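Beta-phosphoglucomutase (Bacteroides vulgatus, PDB 3DV9) probably interconverts beta-glucose 1-phosphate and glucose 6-phosphate as a magnesium-dependent phosphoglucomutase of the haloacid dehalogenase superfamily. Local coordinates at residues 62-65 with 66-69; 92-95 with 96-100; 75-78 with 79-83. All blocks are in the same frame, centred on the assembly; numbering follows the deposited sequence. Where two conformers were deposited one is given.

Contact 1 of 3, residues 62-65 with 66-69. With MG (magnesium ion), chain B.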
# COMPACT_ATOMS: atom_id res chain seq x y z
N TYR A 62 10.06 -7.49 3.80
CA TYR A 62 8.84 -6.95 4.37
C TYR A 62 9.06 -5.48 4.83
O TYR A 62 8.20 -4.65 4.62
CB TYR A 62 8.34 -7.85 5.49
CG TYR A 62 7.48 -8.99 5.02
CD1 TYR A 62 6.12 -8.79 4.76
CD2 TYR A 62 8.00 -10.28 4.89
CE1 TYR A 62 5.28 -9.86 4.38
CE2 TYR A 62 7.17 -11.35 4.50
CZ TYR A 62 5.82 -11.12 4.22
OH TYR A 62 4.95 -12.16 3.88
N MSE A 63 10.19 -5.20 5.47
CA MSE A 63 10.48 -3.82 5.89
C MSE A 63 10.52 -2.85 4.71
O MSE A 63 10.03 -1.71 4.84
CB MSE A 63 11.78 -3.76 6.69
CG MSE A 63 11.62 -4.44 8.08
SE MSE A 63 10.41 -3.49 9.25
CE MSE A 63 11.22 -1.72 9.20
N HIS A 64 11.06 -3.32 3.58
CA HIS A 64 11.15 -2.54 2.33
C HIS A 64 9.91 -2.63 1.41
O HIS A 64 9.90 -2.06 0.32
CB HIS A 64 12.42 -2.90 1.53
CG HIS A 64 13.69 -2.56 2.24
ND1 HIS A 64 13.95 -1.29 2.72
CD2 HIS A 64 14.75 -3.32 2.59
CE1 HIS A 64 15.12 -1.30 3.34
NE2 HIS A 64 15.63 -2.51 3.26
N GLU A 65 8.84 -3.29 1.89
CA GLU A 65 7.59 -3.38 1.13
C GLU A 65 7.13 -2.00 0.64
O GLU A 65 7.01 -1.07 1.43
CB GLU A 65 6.48 -4.02 1.98
CG GLU A 65 5.17 -4.13 1.22
CD GLU A 65 4.12 -4.94 1.96
OE1 GLU A 65 4.45 -5.65 2.94
OE2 GLU A 65 2.97 -4.81 1.56
N GLY A 66 6.88 -1.87 -0.67
CA GLY A 66 6.52 -0.60 -1.27
C GLY A 66 7.62 0.20 -1.93
O GLY A 66 7.36 1.08 -2.75
N ARG A 67 8.86 -0.07 -1.54
CA ARG A 67 10.02 0.70 -2.02
C ARG A 67 10.29 0.29 -3.48
O ARG A 67 10.11 -0.88 -3.83
CB ARG A 67 11.20 0.31 -1.13
CG ARG A 67 12.33 1.29 -1.08
CD ARG A 67 13.42 0.77 -0.17
NE ARG A 67 13.36 1.28 1.20
CZ ARG A 67 13.41 2.57 1.54
NH1 ARG A 67 13.48 3.50 0.60
NH2 ARG A 67 13.36 2.93 2.81
N THR A 68 10.76 1.20 -4.32
CA THR A 68 11.17 0.79 -5.66
C THR A 68 12.28 -0.25 -5.58
O THR A 68 13.15 -0.20 -4.68
CB THR A 68 11.67 1.97 -6.53
OG1 THR A 68 13.00 2.34 -6.12
CG2 THR A 68 10.72 3.15 -6.42
N GLY A 69 12.27 -1.19 -6.53
CA GLY A 69 13.31 -2.21 -6.65
C GLY A 69 14.70 -1.60 -6.61
O GLY A 69 15.56 -2.11 -5.89
MG MG B . 1.64 -3.47 0.69
O HOH W 1 2.58 -1.33 1.27
O HOH W 2 2.88 -2.82 -0.89
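The torsions of H64 and R67 bring their polar ends together: H64 holds CG anti to its own carbonyl carbon (chi1 -64°), and R67 leaves its backbone with CG opposite N, then bends at chi3 to bring NE beside the imidazole. The two residues are the ends of a type II beta turn that follows helix 58-63. Its closing bond runs from R67 N to H64 O at 2.9 Å. A second bond, between side chains, spans the same ends, with R67 NE donating to H64 ND1 over 3.0 Å. It is bent, 145° at the hydrogen; ND1 lies near the guanidinium plane, whereas NE stands tilted from the plane of the imidazole, and the two planes are 66° apart. On the far side of the imidazole, NE2 is hydrogen-bonded to E60. Replacing H64 with an alanine would probably leave R67 NE without its acceptor and the guanidinium freer to swing off the turn. At G66, where phi is positive, a CB would fall only 2.4 Å from E65 O, so the turn favours a residue without one. E65, between H64 and G66, sends an extended side chain to the magnesium site, probably the active site as in other haloacid dehalogenase enzymes, where D29, D31, N190 and two waters also bind the metal. Its own link to the ion is through OE2, at 2.1 Å.

Contact 2 of 3, residues 92-95 with 96-100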
# COMPACT_ATOMS: atom_id res chain seq x y z
N ALA A 92 18.91 -6.41 -14.37
CA ALA A 92 19.09 -7.86 -14.27
C ALA A 92 18.40 -8.44 -13.03
O ALA A 92 17.74 -9.48 -13.10
CB ALA A 92 20.57 -8.20 -14.25
N ILE A 93 18.57 -7.75 -11.91
CA ILE A 93 17.98 -8.19 -10.65
C ILE A 93 16.46 -8.08 -10.76
O ILE A 93 15.75 -9.05 -10.48
CB ILE A 93 18.53 -7.39 -9.47
CG1 ILE A 93 20.03 -7.70 -9.29
CG2 ILE A 93 17.70 -7.69 -8.17
CD1 ILE A 93 20.80 -6.71 -8.36
N TYR A 94 15.94 -6.94 -11.20
CA TYR A 94 14.49 -6.83 -11.31
C TYR A 94 13.89 -7.90 -12.25
O TYR A 94 12.86 -8.51 -11.92
CB TYR A 94 14.00 -5.42 -11.69
CG TYR A 94 12.51 -5.26 -11.40
CD1 TYR A 94 12.01 -5.38 -10.09
CD2 TYR A 94 11.60 -5.01 -12.44
CE1 TYR A 94 10.64 -5.25 -9.81
CE2 TYR A 94 10.21 -4.88 -12.17
CZ TYR A 94 9.74 -5.00 -10.85
OH TYR A 94 8.39 -4.87 -10.57
N GLN A 95 14.56 -8.15 -13.39
CA GLN A 95 14.08 -9.16 -14.34
C GLN A 95 14.04 -10.55 -13.69
O GLN A 95 13.05 -11.28 -13.82
CB GLN A 95 14.94 -9.18 -15.61
CG GLN A 95 14.61 -8.06 -16.61
CD GLN A 95 15.27 -8.25 -17.98
OE1 GLN A 95 15.91 -9.27 -18.25
NE2 GLN A 95 15.12 -7.25 -18.86
N ALA A 96 15.11 -10.91 -13.00
CA ALA A 96 15.17 -12.21 -12.35
C ALA A 96 14.09 -12.35 -11.27
O ALA A 96 13.49 -13.42 -11.12
CB ALA A 96 16.57 -12.48 -11.76
N LYS A 97 13.83 -11.26 -10.55
CA LYS A 97 12.86 -11.26 -9.48
C LYS A 97 11.44 -11.42 -10.03
O LYS A 97 10.61 -12.15 -9.45
CB LYS A 97 12.98 -9.96 -8.67
CG LYS A 97 12.04 -9.91 -7.43
CD LYS A 97 11.14 -8.72 -7.53
CE LYS A 97 9.76 -9.09 -8.06
NZ LYS A 97 8.70 -9.27 -6.99
N THR A 98 11.15 -10.70 -11.12
CA THR A 98 9.87 -10.79 -11.82
C THR A 98 9.60 -12.24 -12.25
O THR A 98 8.52 -12.79 -11.96
CB THR A 98 9.86 -9.83 -13.07
OG1 THR A 98 9.99 -8.48 -12.62
CG2 THR A 98 8.58 -9.96 -13.86
N GLU A 99 10.59 -12.84 -12.91
CA GLU A 99 10.51 -14.22 -13.40
C GLU A 99 10.32 -15.20 -12.24
O GLU A 99 9.57 -16.17 -12.37
CB GLU A 99 11.78 -14.59 -14.19
CG GLU A 99 11.77 -16.00 -14.82
CD GLU A 99 12.83 -16.23 -15.90
OE1 GLU A 99 13.43 -15.25 -16.40
OE2 GLU A 99 13.05 -17.40 -16.28
N GLU A 100 11.01 -14.95 -11.13
CA GLU A 100 10.93 -15.83 -9.97
C GLU A 100 9.54 -15.78 -9.32
O GLU A 100 8.98 -16.82 -8.96
CB GLU A 100 12.01 -15.47 -8.94
CG GLU A 100 12.14 -16.47 -7.81
CD GLU A 100 12.52 -17.88 -8.26
OE1 GLU A 100 13.12 -18.03 -9.35
OE2 GLU A 100 12.21 -18.84 -7.52
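The aromatic ring of Y94 has the hydroxyl of T98 lying over one face, offset toward the rim, with OG1 3.6 Å from CE2. The two residues are one turn apart on the alpha-helix 87-101, part of what is, by comparison with the family, probably the helical cap of this haloacid dehalogenase fold. T98 places OG1 beside its own backbone N (chi1 -63°), the setting that lets a threonine hydroxyl reach back to the carbonyl four residues earlier. Accordingly Y94 O is gripped twice, by T98 N at 2.9 Å and by T98 OG1 at 3.0 Å. The amide approaches fairly close to the carbonyl plane, while the hydroxyl sits well above it, away from the lone-pair direction. The hydroxyl donates to the carbonyl, and over the ring it makes a van der Waals contact.

K97 also meets this tyrosine. Its chain kinks from chi2 onward, and CD comes obliquely to Y94 CE1 at 4.2 Å; the side chain also touches H41 and W45 of helix 38-51. A96 meets I48 and E100 is salt-bridged to K47, both on helix 38-51, so this stretch faces that helix through apolar and charged groups alike. F52 of the following loop also touches A96, and K103 is a second salt-bridge partner of E100. The regular i to i+4 ladder runs beneath: A96 N bonds A92 O at 3.0 Å, E99 N bonds Q95 O at 3.1 Å, and K97 N bonds I93 O at 2.9 Å.

Contact 3 of 3, residues 75-78 with 79-83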
# COMPACT_ATOMS: atom_id res chain seq x y z
N ILE A 75 20.13 0.18 -1.37
CA ILE A 75 20.32 0.12 0.09
C ILE A 75 21.25 -1.04 0.42
O ILE A 75 22.25 -0.85 1.12
CB ILE A 75 18.96 -0.04 0.86
CG1 ILE A 75 18.19 1.28 0.83
CG2 ILE A 75 19.20 -0.52 2.31
CD1 ILE A 75 16.69 1.09 1.09
N VAL A 76 20.94 -2.22 -0.10
CA VAL A 76 21.72 -3.40 0.21
C VAL A 76 23.13 -3.30 -0.40
O VAL A 76 24.11 -3.71 0.22
CB VAL A 76 21.03 -4.69 -0.27
CG1 VAL A 76 21.87 -5.91 0.08
CG2 VAL A 76 19.63 -4.79 0.33
N SER A 77 23.21 -2.77 -1.62
CA SER A 77 24.52 -2.62 -2.29
C SER A 77 25.46 -1.67 -1.53
O SER A 77 26.65 -1.98 -1.32
CB SER A 77 24.34 -2.14 -3.73
OG SER A 77 25.60 -2.04 -4.38
N ARG A 78 24.92 -0.51 -1.14
CA ARG A 78 25.72 0.49 -0.44
C ARG A 78 26.32 -0.10 0.82
O ARG A 78 27.50 0.10 1.10
CB ARG A 78 24.90 1.72 -0.08
CG ARG A 78 24.71 2.69 -1.23
CD ARG A 78 24.18 4.05 -0.74
NE ARG A 78 22.86 3.97 -0.12
CZ ARG A 78 21.71 3.97 -0.79
NH1 ARG A 78 21.70 4.03 -2.12
NH2 ARG A 78 20.55 3.90 -0.14
N ARG A 79 25.52 -0.85 1.56
CA ARG A 79 26.00 -1.38 2.82
C ARG A 79 26.98 -2.55 2.68
O ARG A 79 27.86 -2.70 3.52
CB ARG A 79 24.84 -1.73 3.75
CG ARG A 79 24.29 -3.11 3.59
CD ARG A 79 23.06 -3.25 4.43
NE ARG A 79 22.42 -4.55 4.21
CZ ARG A 79 21.13 -4.78 4.38
NH1 ARG A 79 20.33 -3.79 4.73
NH2 ARG A 79 20.65 -6.00 4.15
N GLU A 80 26.83 -3.35 1.62
CA GLU A 80 27.69 -4.52 1.41
C GLU A 80 28.95 -4.18 0.62
O GLU A 80 29.99 -4.81 0.82
CB GLU A 80 26.93 -5.64 0.72
CG GLU A 80 25.86 -6.29 1.58
CD GLU A 80 25.36 -7.62 1.02
OE1 GLU A 80 25.87 -8.07 -0.04
OE2 GLU A 80 24.49 -8.23 1.68
N ARG A 81 28.84 -3.18 -0.26
CA ARG A 81 29.86 -2.85 -1.25
C ARG A 81 30.32 -1.40 -1.18
O ARG A 81 31.31 -1.02 -1.80
CB ARG A 81 29.33 -3.12 -2.67
CG ARG A 81 28.87 -4.55 -2.91
CD ARG A 81 28.67 -4.83 -4.40
NE ARG A 81 27.61 -4.01 -5.00
CZ ARG A 81 27.28 -4.04 -6.29
NH1 ARG A 81 27.91 -4.85 -7.13
NH2 ARG A 81 26.32 -3.25 -6.74
N GLY A 82 29.56 -0.57 -0.45
CA GLY A 82 29.89 0.85 -0.26
C GLY A 82 29.59 1.76 -1.43
O GLY A 82 30.04 2.91 -1.46
N HIS A 83 28.84 1.25 -2.41
CA HIS A 83 28.40 2.02 -3.58
C HIS A 83 27.05 1.52 -4.08
O HIS A 83 26.66 0.38 -3.83
CB HIS A 83 29.45 1.99 -4.72
CG HIS A 83 29.75 0.62 -5.25
ND1 HIS A 83 28.91 -0.06 -6.11
CD2 HIS A 83 30.83 -0.19 -5.08
CE1 HIS A 83 29.44 -1.23 -6.42
NE2 HIS A 83 30.60 -1.33 -5.80
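S77 and R81 carry the polar side-chain bonds of this contact, at the C-terminal end of helix 69-81, which by comparison with the family is probably part of the helical cap of the haloacid dehalogenase fold. The arginine meets the serine side-on: R81 NE at 2.9 Å and NH2 at 2.7 Å both donate to S77 OG, which lies almost exactly in the guanidinium plane. That hydroxyl in turn donates to H83 O at 2.7 Å, so one oxygen of a buried residue takes part in three bonds. S77 holds OG anti to its backbone N (chi1 -178°), which leads it out from the helix to where R81 NE, R81 NH2 and H83 O converge.

Among backbone bonds, R81 N to S77 O is short, 2.7 Å, and E80 N reaches V76 O at 3.1 Å. R79 N to I75 O is weak. At the helix end the ladder loosens, the bond from G82 N to S77 O being weak too. G82 has positive phi, which glycine accepts easily, and there the chain leaves the helix.

Packing contacts involve flat groups and methyls. Within 79-83, H83 folds back so that CE1 lies over the centre of the R81 guanidinium, 3.5 Å above its plane. V76 CG2 stands over the rim of the R79 guanidinium, whose charge is paired with E60. V76 and E80 run side by side, with V76 CG1 3.8 Å from E80 OE2, the oxygen that also accepts from G55 N.

With its proton committed to H83 O and R81 directed at its oxygen, the S77 hydroxyl ties the helix to the chain beyond it. The arginine's positive charge, paired with E89, would also be expected to sit favourably near the helix's carbonyl end.

In the fold
Only contacts 1 and 3 touch, though their centres are 16 Å apart: I75 CD1 of 75-78 lies 3.3 Å from R67 NE and 3.6 Å from H64 CE1, packing the start of contact 3 against the side-chain bond of the turn. E60 connects the same two contacts by polar links, through H64 and R79. Contact 2 stands apart, its nearest atoms about 5 Å from contact 1 and about 7 Å from contact 3, although R81 of contact 3 is salt-bridged to E89 on helix 87-101, which carries contact 2. Contact 1 alone enters the metal site, and the E65 side chain is also about 3 Å from a bound phosphate. The K97 side chain of contact 2 remains about 12 Å from the magnesium ion.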